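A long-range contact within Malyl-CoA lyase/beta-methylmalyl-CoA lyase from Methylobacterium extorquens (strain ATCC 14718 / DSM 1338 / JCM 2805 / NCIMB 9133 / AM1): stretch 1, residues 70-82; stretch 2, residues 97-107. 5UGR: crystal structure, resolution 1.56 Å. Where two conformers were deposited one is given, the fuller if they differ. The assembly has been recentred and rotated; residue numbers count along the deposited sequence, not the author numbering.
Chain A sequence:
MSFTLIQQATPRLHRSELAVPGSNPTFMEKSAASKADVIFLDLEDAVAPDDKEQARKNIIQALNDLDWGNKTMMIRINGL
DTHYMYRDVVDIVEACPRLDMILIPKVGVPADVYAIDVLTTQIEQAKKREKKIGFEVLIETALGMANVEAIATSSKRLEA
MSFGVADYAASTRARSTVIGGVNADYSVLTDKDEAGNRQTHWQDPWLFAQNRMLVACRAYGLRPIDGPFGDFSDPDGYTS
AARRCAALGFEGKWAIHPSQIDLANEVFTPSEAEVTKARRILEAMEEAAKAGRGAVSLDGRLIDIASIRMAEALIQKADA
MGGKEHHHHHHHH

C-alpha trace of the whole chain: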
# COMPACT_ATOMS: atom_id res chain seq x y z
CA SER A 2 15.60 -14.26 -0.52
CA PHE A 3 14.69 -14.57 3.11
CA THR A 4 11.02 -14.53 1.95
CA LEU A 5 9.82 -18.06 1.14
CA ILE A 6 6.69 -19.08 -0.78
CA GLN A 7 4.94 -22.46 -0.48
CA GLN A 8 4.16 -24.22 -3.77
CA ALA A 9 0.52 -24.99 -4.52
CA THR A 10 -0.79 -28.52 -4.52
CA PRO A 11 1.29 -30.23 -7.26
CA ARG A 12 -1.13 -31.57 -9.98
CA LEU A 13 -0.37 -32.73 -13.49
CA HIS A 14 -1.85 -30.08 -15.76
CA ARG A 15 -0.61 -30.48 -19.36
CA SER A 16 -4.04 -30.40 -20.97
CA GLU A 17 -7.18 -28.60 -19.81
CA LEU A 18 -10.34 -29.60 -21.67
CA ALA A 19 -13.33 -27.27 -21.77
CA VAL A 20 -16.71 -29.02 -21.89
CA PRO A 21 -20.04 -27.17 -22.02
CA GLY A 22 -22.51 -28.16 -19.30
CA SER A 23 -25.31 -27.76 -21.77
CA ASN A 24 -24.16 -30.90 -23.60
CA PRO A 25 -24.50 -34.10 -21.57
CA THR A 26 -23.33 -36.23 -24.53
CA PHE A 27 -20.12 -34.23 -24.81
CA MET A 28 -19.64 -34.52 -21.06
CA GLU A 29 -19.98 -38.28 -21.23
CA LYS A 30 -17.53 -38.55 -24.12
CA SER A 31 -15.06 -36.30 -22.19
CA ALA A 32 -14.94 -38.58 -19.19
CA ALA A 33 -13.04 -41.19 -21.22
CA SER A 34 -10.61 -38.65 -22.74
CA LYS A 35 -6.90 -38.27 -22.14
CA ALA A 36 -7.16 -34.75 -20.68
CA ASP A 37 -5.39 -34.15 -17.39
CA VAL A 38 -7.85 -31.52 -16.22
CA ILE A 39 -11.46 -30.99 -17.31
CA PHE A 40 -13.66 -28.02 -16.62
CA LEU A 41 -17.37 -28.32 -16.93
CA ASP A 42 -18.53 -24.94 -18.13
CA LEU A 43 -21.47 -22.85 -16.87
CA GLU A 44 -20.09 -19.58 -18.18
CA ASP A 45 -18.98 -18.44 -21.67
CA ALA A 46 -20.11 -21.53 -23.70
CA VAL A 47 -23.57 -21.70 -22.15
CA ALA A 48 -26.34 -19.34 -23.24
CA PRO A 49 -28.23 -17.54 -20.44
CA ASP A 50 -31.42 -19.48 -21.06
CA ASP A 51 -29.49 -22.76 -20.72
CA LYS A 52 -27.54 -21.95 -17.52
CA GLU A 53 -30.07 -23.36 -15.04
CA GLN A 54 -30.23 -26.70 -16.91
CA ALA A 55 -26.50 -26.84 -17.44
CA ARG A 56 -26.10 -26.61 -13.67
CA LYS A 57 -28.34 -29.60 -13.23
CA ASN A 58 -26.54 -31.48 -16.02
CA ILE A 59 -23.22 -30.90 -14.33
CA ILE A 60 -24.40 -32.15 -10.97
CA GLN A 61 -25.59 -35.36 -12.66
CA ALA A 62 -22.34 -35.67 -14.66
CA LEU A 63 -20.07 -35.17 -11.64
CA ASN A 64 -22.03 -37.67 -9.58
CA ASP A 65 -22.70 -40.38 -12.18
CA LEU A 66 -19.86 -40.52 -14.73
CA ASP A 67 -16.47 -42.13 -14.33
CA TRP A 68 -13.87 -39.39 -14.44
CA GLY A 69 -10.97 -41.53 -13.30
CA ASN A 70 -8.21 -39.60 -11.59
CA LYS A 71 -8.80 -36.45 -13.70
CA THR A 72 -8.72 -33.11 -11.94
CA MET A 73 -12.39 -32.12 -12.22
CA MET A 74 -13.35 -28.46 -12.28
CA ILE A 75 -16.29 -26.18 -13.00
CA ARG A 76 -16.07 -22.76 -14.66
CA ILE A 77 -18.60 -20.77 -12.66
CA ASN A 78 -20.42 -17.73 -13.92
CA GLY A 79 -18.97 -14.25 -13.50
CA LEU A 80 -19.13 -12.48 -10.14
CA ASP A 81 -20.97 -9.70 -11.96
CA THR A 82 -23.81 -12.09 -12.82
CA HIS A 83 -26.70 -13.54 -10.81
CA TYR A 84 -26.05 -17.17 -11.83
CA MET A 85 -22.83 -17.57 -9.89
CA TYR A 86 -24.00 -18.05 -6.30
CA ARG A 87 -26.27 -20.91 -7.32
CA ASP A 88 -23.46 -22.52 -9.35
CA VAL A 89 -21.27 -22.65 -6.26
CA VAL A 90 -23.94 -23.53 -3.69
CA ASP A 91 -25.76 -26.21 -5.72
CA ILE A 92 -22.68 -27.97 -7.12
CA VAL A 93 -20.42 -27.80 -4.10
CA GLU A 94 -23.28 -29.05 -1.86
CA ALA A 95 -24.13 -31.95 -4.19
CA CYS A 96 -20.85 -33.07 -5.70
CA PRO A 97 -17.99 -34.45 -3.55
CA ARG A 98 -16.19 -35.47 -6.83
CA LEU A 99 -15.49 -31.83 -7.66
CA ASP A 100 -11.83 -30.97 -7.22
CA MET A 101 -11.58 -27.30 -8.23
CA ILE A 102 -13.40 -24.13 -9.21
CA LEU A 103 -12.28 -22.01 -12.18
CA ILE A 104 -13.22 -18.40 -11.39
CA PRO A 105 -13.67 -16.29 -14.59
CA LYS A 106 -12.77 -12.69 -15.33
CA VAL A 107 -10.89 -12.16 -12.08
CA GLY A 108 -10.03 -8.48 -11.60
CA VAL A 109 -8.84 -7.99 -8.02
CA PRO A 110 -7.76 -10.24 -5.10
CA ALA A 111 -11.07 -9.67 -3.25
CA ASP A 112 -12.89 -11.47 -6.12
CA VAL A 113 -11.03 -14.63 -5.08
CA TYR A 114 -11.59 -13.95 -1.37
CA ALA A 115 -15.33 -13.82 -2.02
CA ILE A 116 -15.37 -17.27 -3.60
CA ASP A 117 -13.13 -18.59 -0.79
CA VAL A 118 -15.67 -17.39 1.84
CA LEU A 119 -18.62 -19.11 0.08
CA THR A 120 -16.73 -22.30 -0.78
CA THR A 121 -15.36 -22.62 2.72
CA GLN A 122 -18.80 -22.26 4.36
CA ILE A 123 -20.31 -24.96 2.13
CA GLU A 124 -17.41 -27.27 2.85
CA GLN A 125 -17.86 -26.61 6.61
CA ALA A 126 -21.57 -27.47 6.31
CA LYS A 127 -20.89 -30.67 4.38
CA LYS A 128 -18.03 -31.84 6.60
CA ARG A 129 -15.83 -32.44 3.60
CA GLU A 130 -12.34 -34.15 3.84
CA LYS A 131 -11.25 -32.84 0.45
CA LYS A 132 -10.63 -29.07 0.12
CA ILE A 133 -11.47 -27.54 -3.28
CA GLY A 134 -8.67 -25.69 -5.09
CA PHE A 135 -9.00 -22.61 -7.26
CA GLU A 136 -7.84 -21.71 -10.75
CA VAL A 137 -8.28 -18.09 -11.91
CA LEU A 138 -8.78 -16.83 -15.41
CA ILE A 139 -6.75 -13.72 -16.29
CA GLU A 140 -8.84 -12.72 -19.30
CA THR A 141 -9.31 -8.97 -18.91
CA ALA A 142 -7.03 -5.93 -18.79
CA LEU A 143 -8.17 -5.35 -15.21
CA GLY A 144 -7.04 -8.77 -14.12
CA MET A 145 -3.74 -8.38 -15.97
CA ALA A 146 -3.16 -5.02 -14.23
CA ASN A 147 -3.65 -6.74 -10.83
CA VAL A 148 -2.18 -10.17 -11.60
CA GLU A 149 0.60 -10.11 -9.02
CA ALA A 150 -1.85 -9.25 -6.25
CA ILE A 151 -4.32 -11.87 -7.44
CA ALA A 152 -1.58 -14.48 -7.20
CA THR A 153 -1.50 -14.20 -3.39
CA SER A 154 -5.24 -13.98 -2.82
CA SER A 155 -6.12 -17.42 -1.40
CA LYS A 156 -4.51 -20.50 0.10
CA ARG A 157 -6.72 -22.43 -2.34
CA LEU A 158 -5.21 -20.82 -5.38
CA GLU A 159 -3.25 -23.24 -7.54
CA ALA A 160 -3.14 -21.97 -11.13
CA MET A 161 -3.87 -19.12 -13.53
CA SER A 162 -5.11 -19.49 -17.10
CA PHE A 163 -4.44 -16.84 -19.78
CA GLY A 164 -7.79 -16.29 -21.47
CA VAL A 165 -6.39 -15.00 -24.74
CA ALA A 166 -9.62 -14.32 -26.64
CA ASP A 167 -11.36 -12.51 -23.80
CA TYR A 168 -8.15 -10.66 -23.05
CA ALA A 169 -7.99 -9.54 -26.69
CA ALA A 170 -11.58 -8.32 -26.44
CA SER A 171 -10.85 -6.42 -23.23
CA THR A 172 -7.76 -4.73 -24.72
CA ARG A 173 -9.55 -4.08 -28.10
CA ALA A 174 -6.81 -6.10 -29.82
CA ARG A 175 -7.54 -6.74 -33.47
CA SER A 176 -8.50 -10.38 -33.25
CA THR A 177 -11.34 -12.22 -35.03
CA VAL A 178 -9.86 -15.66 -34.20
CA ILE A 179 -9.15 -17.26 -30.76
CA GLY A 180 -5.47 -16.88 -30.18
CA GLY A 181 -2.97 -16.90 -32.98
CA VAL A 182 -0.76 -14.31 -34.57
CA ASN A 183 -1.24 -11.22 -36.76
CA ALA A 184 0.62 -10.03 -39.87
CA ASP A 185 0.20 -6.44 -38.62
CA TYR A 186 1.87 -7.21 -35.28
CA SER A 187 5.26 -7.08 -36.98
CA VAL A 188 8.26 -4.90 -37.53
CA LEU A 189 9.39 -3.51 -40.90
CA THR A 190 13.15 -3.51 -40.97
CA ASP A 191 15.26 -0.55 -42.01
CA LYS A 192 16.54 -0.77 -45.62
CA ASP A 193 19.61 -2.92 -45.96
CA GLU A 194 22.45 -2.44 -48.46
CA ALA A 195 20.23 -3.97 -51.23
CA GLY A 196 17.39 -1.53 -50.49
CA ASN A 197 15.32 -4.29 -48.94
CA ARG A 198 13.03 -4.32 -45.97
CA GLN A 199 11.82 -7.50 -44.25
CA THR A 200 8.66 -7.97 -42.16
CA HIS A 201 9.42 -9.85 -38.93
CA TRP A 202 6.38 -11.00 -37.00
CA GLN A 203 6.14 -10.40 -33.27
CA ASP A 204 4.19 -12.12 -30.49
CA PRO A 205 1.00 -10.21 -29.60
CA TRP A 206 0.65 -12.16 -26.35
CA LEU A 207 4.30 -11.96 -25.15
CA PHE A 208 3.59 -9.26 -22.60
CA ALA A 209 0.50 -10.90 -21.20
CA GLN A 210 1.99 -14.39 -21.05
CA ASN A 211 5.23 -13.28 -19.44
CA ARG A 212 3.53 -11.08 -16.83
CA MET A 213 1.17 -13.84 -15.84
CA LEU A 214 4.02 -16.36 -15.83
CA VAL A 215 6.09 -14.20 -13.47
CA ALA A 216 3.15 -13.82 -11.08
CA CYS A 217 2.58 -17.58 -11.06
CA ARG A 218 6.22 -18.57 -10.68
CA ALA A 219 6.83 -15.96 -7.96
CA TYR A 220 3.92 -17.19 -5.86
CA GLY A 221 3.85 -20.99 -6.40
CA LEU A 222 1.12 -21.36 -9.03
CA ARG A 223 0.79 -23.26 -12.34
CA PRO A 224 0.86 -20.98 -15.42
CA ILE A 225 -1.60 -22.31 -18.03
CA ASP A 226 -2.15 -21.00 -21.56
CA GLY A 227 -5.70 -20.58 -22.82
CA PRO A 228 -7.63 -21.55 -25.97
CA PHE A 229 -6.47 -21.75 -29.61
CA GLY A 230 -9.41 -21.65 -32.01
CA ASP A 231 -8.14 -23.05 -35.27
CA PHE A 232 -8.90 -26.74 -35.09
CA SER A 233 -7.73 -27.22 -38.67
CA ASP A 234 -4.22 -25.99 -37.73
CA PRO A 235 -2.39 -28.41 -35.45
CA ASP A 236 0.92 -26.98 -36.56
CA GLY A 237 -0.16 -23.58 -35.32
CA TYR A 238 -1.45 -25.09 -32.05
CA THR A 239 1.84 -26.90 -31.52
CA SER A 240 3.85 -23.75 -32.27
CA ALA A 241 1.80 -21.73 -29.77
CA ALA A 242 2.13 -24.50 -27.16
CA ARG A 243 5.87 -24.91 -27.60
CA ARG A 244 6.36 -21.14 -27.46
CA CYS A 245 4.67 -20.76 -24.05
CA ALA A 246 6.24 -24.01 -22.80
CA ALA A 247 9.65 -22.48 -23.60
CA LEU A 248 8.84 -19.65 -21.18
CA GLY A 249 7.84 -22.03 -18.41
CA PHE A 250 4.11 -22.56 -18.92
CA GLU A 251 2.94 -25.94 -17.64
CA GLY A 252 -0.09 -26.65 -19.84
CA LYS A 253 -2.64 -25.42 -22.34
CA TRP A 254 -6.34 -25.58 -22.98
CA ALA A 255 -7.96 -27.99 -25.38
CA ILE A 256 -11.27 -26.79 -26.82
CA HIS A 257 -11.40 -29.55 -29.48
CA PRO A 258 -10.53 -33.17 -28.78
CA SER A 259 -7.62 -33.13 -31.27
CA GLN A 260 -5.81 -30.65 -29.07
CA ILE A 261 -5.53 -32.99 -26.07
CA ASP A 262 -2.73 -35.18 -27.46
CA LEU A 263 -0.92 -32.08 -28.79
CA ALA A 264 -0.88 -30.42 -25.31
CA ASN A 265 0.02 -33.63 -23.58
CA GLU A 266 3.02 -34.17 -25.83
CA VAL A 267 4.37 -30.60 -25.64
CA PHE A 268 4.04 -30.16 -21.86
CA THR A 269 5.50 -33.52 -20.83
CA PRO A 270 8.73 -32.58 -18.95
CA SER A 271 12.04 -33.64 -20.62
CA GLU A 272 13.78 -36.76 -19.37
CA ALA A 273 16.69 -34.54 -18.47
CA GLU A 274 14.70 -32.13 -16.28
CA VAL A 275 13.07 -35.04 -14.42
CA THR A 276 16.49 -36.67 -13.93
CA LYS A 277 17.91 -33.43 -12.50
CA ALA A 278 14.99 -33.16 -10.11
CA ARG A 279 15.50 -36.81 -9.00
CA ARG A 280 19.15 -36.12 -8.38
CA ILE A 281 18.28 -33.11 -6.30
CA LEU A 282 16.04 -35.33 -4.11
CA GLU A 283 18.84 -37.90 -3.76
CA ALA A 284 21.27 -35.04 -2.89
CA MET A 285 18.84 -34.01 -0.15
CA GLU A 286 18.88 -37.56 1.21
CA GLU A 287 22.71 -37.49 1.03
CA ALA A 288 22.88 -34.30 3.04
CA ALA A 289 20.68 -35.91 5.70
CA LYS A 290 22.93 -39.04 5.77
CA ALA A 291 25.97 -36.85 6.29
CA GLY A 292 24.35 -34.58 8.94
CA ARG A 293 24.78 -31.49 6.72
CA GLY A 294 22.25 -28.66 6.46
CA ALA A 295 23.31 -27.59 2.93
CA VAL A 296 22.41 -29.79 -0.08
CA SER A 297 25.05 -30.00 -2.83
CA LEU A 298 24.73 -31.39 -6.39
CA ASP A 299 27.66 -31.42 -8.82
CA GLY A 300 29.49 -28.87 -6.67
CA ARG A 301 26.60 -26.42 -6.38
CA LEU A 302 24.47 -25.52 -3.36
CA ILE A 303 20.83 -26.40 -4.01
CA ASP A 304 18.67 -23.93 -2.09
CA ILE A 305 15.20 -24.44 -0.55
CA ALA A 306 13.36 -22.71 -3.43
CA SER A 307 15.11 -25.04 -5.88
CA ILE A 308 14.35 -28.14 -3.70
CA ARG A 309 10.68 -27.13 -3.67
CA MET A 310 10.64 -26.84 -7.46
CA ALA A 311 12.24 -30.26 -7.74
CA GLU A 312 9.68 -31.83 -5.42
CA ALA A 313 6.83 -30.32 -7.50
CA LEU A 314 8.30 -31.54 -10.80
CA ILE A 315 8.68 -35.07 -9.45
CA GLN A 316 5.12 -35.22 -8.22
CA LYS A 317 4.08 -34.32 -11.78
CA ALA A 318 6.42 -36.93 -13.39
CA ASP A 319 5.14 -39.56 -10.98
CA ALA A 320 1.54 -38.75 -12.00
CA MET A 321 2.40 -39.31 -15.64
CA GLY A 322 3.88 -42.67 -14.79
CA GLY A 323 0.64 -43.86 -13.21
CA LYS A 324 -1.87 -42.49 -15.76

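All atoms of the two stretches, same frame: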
# COMPACT_ATOMS: atom_id res chain seq x y z
N ASN A 70 -8.96 -40.45 -12.45
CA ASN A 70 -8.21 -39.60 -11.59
C ASN A 70 -8.02 -38.21 -12.18
O ASN A 70 -7.11 -37.48 -11.75
CB ASN A 70 -6.85 -40.23 -11.28
CG ASN A 70 -6.11 -39.55 -10.15
OD1 ASN A 70 -4.85 -39.39 -10.23
ND2 ASN A 70 -6.79 -39.13 -9.12
N LYS A 71 -8.87 -37.83 -13.14
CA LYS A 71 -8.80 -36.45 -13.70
C LYS A 71 -9.03 -35.41 -12.63
O LYS A 71 -9.78 -35.63 -11.69
CB LYS A 71 -9.80 -36.28 -14.85
CG LYS A 71 -9.44 -37.14 -16.09
CD LYS A 71 -10.57 -36.94 -17.06
CE LYS A 71 -10.38 -37.65 -18.35
NZ LYS A 71 -10.41 -39.11 -18.14
N THR A 72 -8.36 -34.27 -12.77
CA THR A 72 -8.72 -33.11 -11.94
C THR A 72 -10.00 -32.51 -12.53
O THR A 72 -9.98 -32.01 -13.66
CB THR A 72 -7.60 -32.08 -11.90
OG1 THR A 72 -6.41 -32.66 -11.36
CG2 THR A 72 -7.97 -30.86 -11.09
N MET A 73 -11.08 -32.53 -11.74
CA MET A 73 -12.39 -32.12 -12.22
C MET A 73 -12.74 -30.75 -11.66
O MET A 73 -12.68 -30.50 -10.44
CB MET A 73 -13.45 -33.16 -11.82
CG MET A 73 -13.32 -34.48 -12.56
SD MET A 73 -13.25 -34.34 -14.37
CE MET A 73 -14.81 -33.48 -14.71
N MET A 74 -13.12 -29.86 -12.58
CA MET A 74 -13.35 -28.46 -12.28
C MET A 74 -14.68 -27.99 -12.86
O MET A 74 -15.18 -28.59 -13.81
CB MET A 74 -12.16 -27.66 -12.86
CG MET A 74 -12.05 -26.18 -12.48
SD MET A 74 -10.34 -25.59 -12.63
CE MET A 74 -10.06 -25.77 -14.40
N ILE A 75 -15.22 -26.90 -12.33
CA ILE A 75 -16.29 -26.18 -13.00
C ILE A 75 -15.84 -24.74 -13.24
O ILE A 75 -15.13 -24.15 -12.39
CB ILE A 75 -17.59 -26.16 -12.18
CG1 ILE A 75 -17.39 -25.64 -10.72
CG2 ILE A 75 -18.25 -27.53 -12.18
CD1 ILE A 75 -18.60 -25.52 -9.83
N ARG A 76 -16.23 -24.20 -14.40
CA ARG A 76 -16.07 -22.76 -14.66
C ARG A 76 -17.42 -22.13 -14.30
O ARG A 76 -18.43 -22.33 -14.98
CB ARG A 76 -15.63 -22.40 -16.03
CG ARG A 76 -15.49 -20.86 -16.18
CD ARG A 76 -14.80 -20.41 -17.45
NE ARG A 76 -15.48 -20.81 -18.69
CZ ARG A 76 -15.02 -20.56 -19.91
NH1 ARG A 76 -13.88 -19.87 -20.05
NH2 ARG A 76 -15.59 -21.05 -21.02
N ILE A 77 -17.43 -21.48 -13.13
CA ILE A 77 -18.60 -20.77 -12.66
C ILE A 77 -18.87 -19.51 -13.44
O ILE A 77 -18.02 -19.03 -14.17
CB ILE A 77 -18.56 -20.47 -11.14
CG1 ILE A 77 -17.36 -19.56 -10.78
CG2 ILE A 77 -18.44 -21.77 -10.37
CD1 ILE A 77 -17.32 -19.18 -9.34
N ASN A 78 -20.09 -18.99 -13.30
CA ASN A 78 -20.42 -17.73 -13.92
C ASN A 78 -19.67 -16.56 -13.28
O ASN A 78 -19.11 -16.67 -12.16
CB ASN A 78 -21.94 -17.54 -13.93
CG ASN A 78 -22.56 -18.28 -15.09
OD1 ASN A 78 -22.49 -17.81 -16.27
ND2 ASN A 78 -23.08 -19.47 -14.82
N GLY A 79 -19.68 -15.45 -13.98
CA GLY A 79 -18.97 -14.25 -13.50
C GLY A 79 -19.57 -13.67 -12.22
O GLY A 79 -20.76 -13.80 -11.93
N LEU A 80 -18.71 -13.08 -11.41
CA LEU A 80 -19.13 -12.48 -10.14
C LEU A 80 -20.11 -11.34 -10.33
O LEU A 80 -20.80 -10.93 -9.40
CB LEU A 80 -17.92 -12.01 -9.29
CG LEU A 80 -17.24 -13.11 -8.43
CD1 LEU A 80 -16.53 -14.12 -9.34
CD2 LEU A 80 -16.23 -12.47 -7.47
N ASP A 81 -20.08 -10.78 -11.54
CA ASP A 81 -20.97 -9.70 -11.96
C ASP A 81 -22.34 -10.19 -12.42
O ASP A 81 -23.15 -9.34 -12.86
CB ASP A 81 -20.32 -8.87 -13.11
CG ASP A 81 -19.96 -9.72 -14.32
OD1 ASP A 81 -19.51 -10.90 -14.16
OD2 ASP A 81 -20.11 -9.26 -15.47
N THR A 82 -22.59 -11.47 -12.31
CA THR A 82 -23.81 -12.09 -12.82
C THR A 82 -24.55 -12.86 -11.72
O THR A 82 -23.96 -13.44 -10.84
CB THR A 82 -23.57 -13.00 -14.06
OG1 THR A 82 -22.94 -14.24 -13.70
CG2 THR A 82 -22.74 -12.30 -15.08
N PRO A 97 -19.31 -34.18 -4.14
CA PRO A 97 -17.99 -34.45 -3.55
C PRO A 97 -16.87 -34.69 -4.60
O PRO A 97 -15.70 -34.45 -4.29
CB PRO A 97 -18.21 -35.75 -2.74
CG PRO A 97 -19.66 -35.86 -2.55
CD PRO A 97 -20.36 -35.05 -3.58
N ARG A 98 -17.20 -35.19 -5.78
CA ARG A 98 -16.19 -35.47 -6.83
C ARG A 98 -15.47 -34.22 -7.32
O ARG A 98 -14.37 -34.30 -7.82
CB ARG A 98 -16.80 -36.26 -7.99
CG ARG A 98 -15.84 -36.63 -9.13
CD ARG A 98 -14.75 -37.52 -8.63
NE ARG A 98 -13.74 -37.88 -9.60
CZ ARG A 98 -12.71 -37.07 -9.92
NH1 ARG A 98 -12.64 -35.84 -9.41
NH2 ARG A 98 -11.79 -37.49 -10.78
N LEU A 99 -16.12 -33.07 -7.21
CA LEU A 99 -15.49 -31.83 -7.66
C LEU A 99 -14.17 -31.62 -6.94
O LEU A 99 -14.09 -31.67 -5.71
CB LEU A 99 -16.44 -30.66 -7.43
CG LEU A 99 -15.99 -29.35 -8.04
CD1 LEU A 99 -15.94 -29.37 -9.55
CD2 LEU A 99 -16.86 -28.20 -7.51
N ASP A 100 -13.14 -31.27 -7.75
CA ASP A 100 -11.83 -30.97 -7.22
C ASP A 100 -11.52 -29.45 -7.12
O ASP A 100 -10.83 -29.01 -6.17
CB ASP A 100 -10.74 -31.61 -8.05
CG ASP A 100 -10.82 -33.15 -8.07
OD1 ASP A 100 -10.87 -33.74 -6.94
OD2 ASP A 100 -10.83 -33.70 -9.19
N MET A 101 -12.00 -28.69 -8.11
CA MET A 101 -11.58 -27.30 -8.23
C MET A 101 -12.68 -26.44 -8.82
O MET A 101 -13.58 -26.94 -9.49
CB MET A 101 -10.34 -27.18 -9.12
CG MET A 101 -9.07 -27.86 -8.53
SD MET A 101 -7.58 -27.53 -9.51
CE MET A 101 -7.37 -25.79 -9.09
N ILE A 102 -12.55 -25.14 -8.57
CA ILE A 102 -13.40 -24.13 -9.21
C ILE A 102 -12.51 -23.17 -10.02
O ILE A 102 -11.46 -22.73 -9.50
CB ILE A 102 -14.20 -23.34 -8.15
CG1 ILE A 102 -15.26 -24.25 -7.52
CG2 ILE A 102 -14.85 -22.10 -8.76
CD1 ILE A 102 -15.97 -23.68 -6.31
N LEU A 103 -12.89 -22.97 -11.27
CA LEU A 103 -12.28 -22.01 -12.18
C LEU A 103 -13.15 -20.73 -12.13
O LEU A 103 -14.33 -20.73 -12.51
CB LEU A 103 -12.16 -22.57 -13.60
CG LEU A 103 -11.77 -21.62 -14.72
CD1 LEU A 103 -10.49 -20.86 -14.38
CD2 LEU A 103 -11.60 -22.41 -16.01
N ILE A 104 -12.54 -19.66 -11.62
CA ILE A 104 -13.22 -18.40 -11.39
C ILE A 104 -12.89 -17.52 -12.62
O ILE A 104 -11.71 -17.24 -12.88
CB ILE A 104 -12.76 -17.66 -10.14
CG1 ILE A 104 -12.82 -18.56 -8.90
CG2 ILE A 104 -13.58 -16.40 -9.91
CD1 ILE A 104 -12.12 -18.00 -7.68
N PRO A 105 -13.89 -17.07 -13.38
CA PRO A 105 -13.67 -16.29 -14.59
C PRO A 105 -13.48 -14.79 -14.33
O PRO A 105 -13.94 -14.26 -13.29
CB PRO A 105 -14.95 -16.55 -15.41
CG PRO A 105 -16.00 -16.59 -14.32
CD PRO A 105 -15.34 -17.34 -13.19
N LYS A 106 -12.77 -14.15 -15.27
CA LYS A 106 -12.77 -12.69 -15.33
C LYS A 106 -12.24 -12.03 -14.08
O LYS A 106 -12.66 -10.96 -13.68
CB LYS A 106 -14.13 -12.11 -15.72
CG LYS A 106 -14.74 -12.73 -16.94
CD LYS A 106 -16.08 -12.17 -17.31
CE LYS A 106 -17.07 -11.99 -16.15
NZ LYS A 106 -18.45 -11.62 -16.66
N VAL A 107 -11.30 -12.69 -13.40
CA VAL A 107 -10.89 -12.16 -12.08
C VAL A 107 -10.16 -10.82 -12.27
O VAL A 107 -9.30 -10.67 -13.14
CB VAL A 107 -9.99 -13.17 -11.32
CG1 VAL A 107 -9.44 -12.59 -10.01
CG2 VAL A 107 -10.78 -14.44 -11.04
O HOH W 1 -16.08 -12.56 -12.51

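The carboxylate of Asp100 serves both stretches through one oxygen. Asp100 OD2 accepts a hydrogen bond from the backbone amide Met73 N at 2.8 Å, and the donor angle is close to straight at 170°. Asp100 OD2 also lies 2.8 Å from Arg98 NH1 in a salt bridge within its own stretch. The guanidinium then reaches across the contact, where Arg98 NH2 donates to Lys71 O at 2.9 Å, again at 170°. Lys71 O and Asp100 OD2 are themselves 3.3 Å apart. Both are acceptors, so no hydrogen bond joins them; the arginine donates to each, NH2 to Lys71 O and NH1 to Asp100 OD2. Lys71 O lies at the edge of the guanidinium, near its plane. Met73 CG lies over one face, 3.5 Å from Arg98 NH1.

Met73 O is also shared. Asp100 N donates to Met73 O at 2.8 Å, and Met101 N donates to Met73 O at 3.0 Å. The angles, 146° and 140°, are more bent than the two 170° bonds, Met73 N to Asp100 OD2 and Arg98 NH2 to Lys71 O, as expected when two successive amides converge on one carbonyl.

From here the stretches run as parallel strands. Met74 pairs with Met101, Ile75 with Ile102 and Arg76 with Leu103. The ladder continues from Ile75 N to Met101 O at 3.3 Å, from Leu103 N to Ile75 O at 2.8 Å, and from Ile77 N to Leu103 O at 3.2 Å. Ile75 thus uses both its N and its O, bonding to the residues before and after Ile102, the usual parallel pattern. Two CA-H...O contacts add to it: Met74 CA to Met101 O at 3.2 Å and Arg76 CA to Leu103 O at 3.4 Å. The strand axes are inclined by 33°.

Side chains alternate between the two faces of the sheet. On one face are Met74, Arg76, Met101 and Leu103. Met74 SD packs 3.9 Å from Met101 CB and 3.7 Å from Leu103 CB, so the thioether spans two neighbours of the other strand. On the other face, Ile75 CG1 meets Ile102 CG1 at 4.1 Å. Leu99 extends this apolar patch, with Leu99 CD1 4.0 Å from Ile75 CG2. Ile77 CD1 adds a contact to Ile102 CG2 at 3.9 Å.

Beyond the strands, Pro105 packs against the loop of the first stretch. Ile77 CG1 is 3.8 Å from Pro105 CD. Ile77 O is left without a hydrogen-bonding partner, with Pro105 CG 3.2 Å away. Gly79 begins a type I turn ending at Thr82, closed by Thr82 N to Gly79 O at 3.0 Å. Thr82 OG1 also donates to Gly79 O, at 2.8 Å. In the turn, Leu80 CD1 touches Ile104 CG2 at 3.8 Å. A water links the stretches, accepting from Leu80 N at 2.9 Å and donating to Pro105 O at 2.8 Å.

A salt bridge closes this end: Lys106 NZ lies 2.8 Å from Asp81 OD1. An ideal CB on Gly79 would clash with Lys106 NZ at 2.6 Å and with Asp81 OD1 at 2.4 Å, so the bare glycine leaves room for the ion pair.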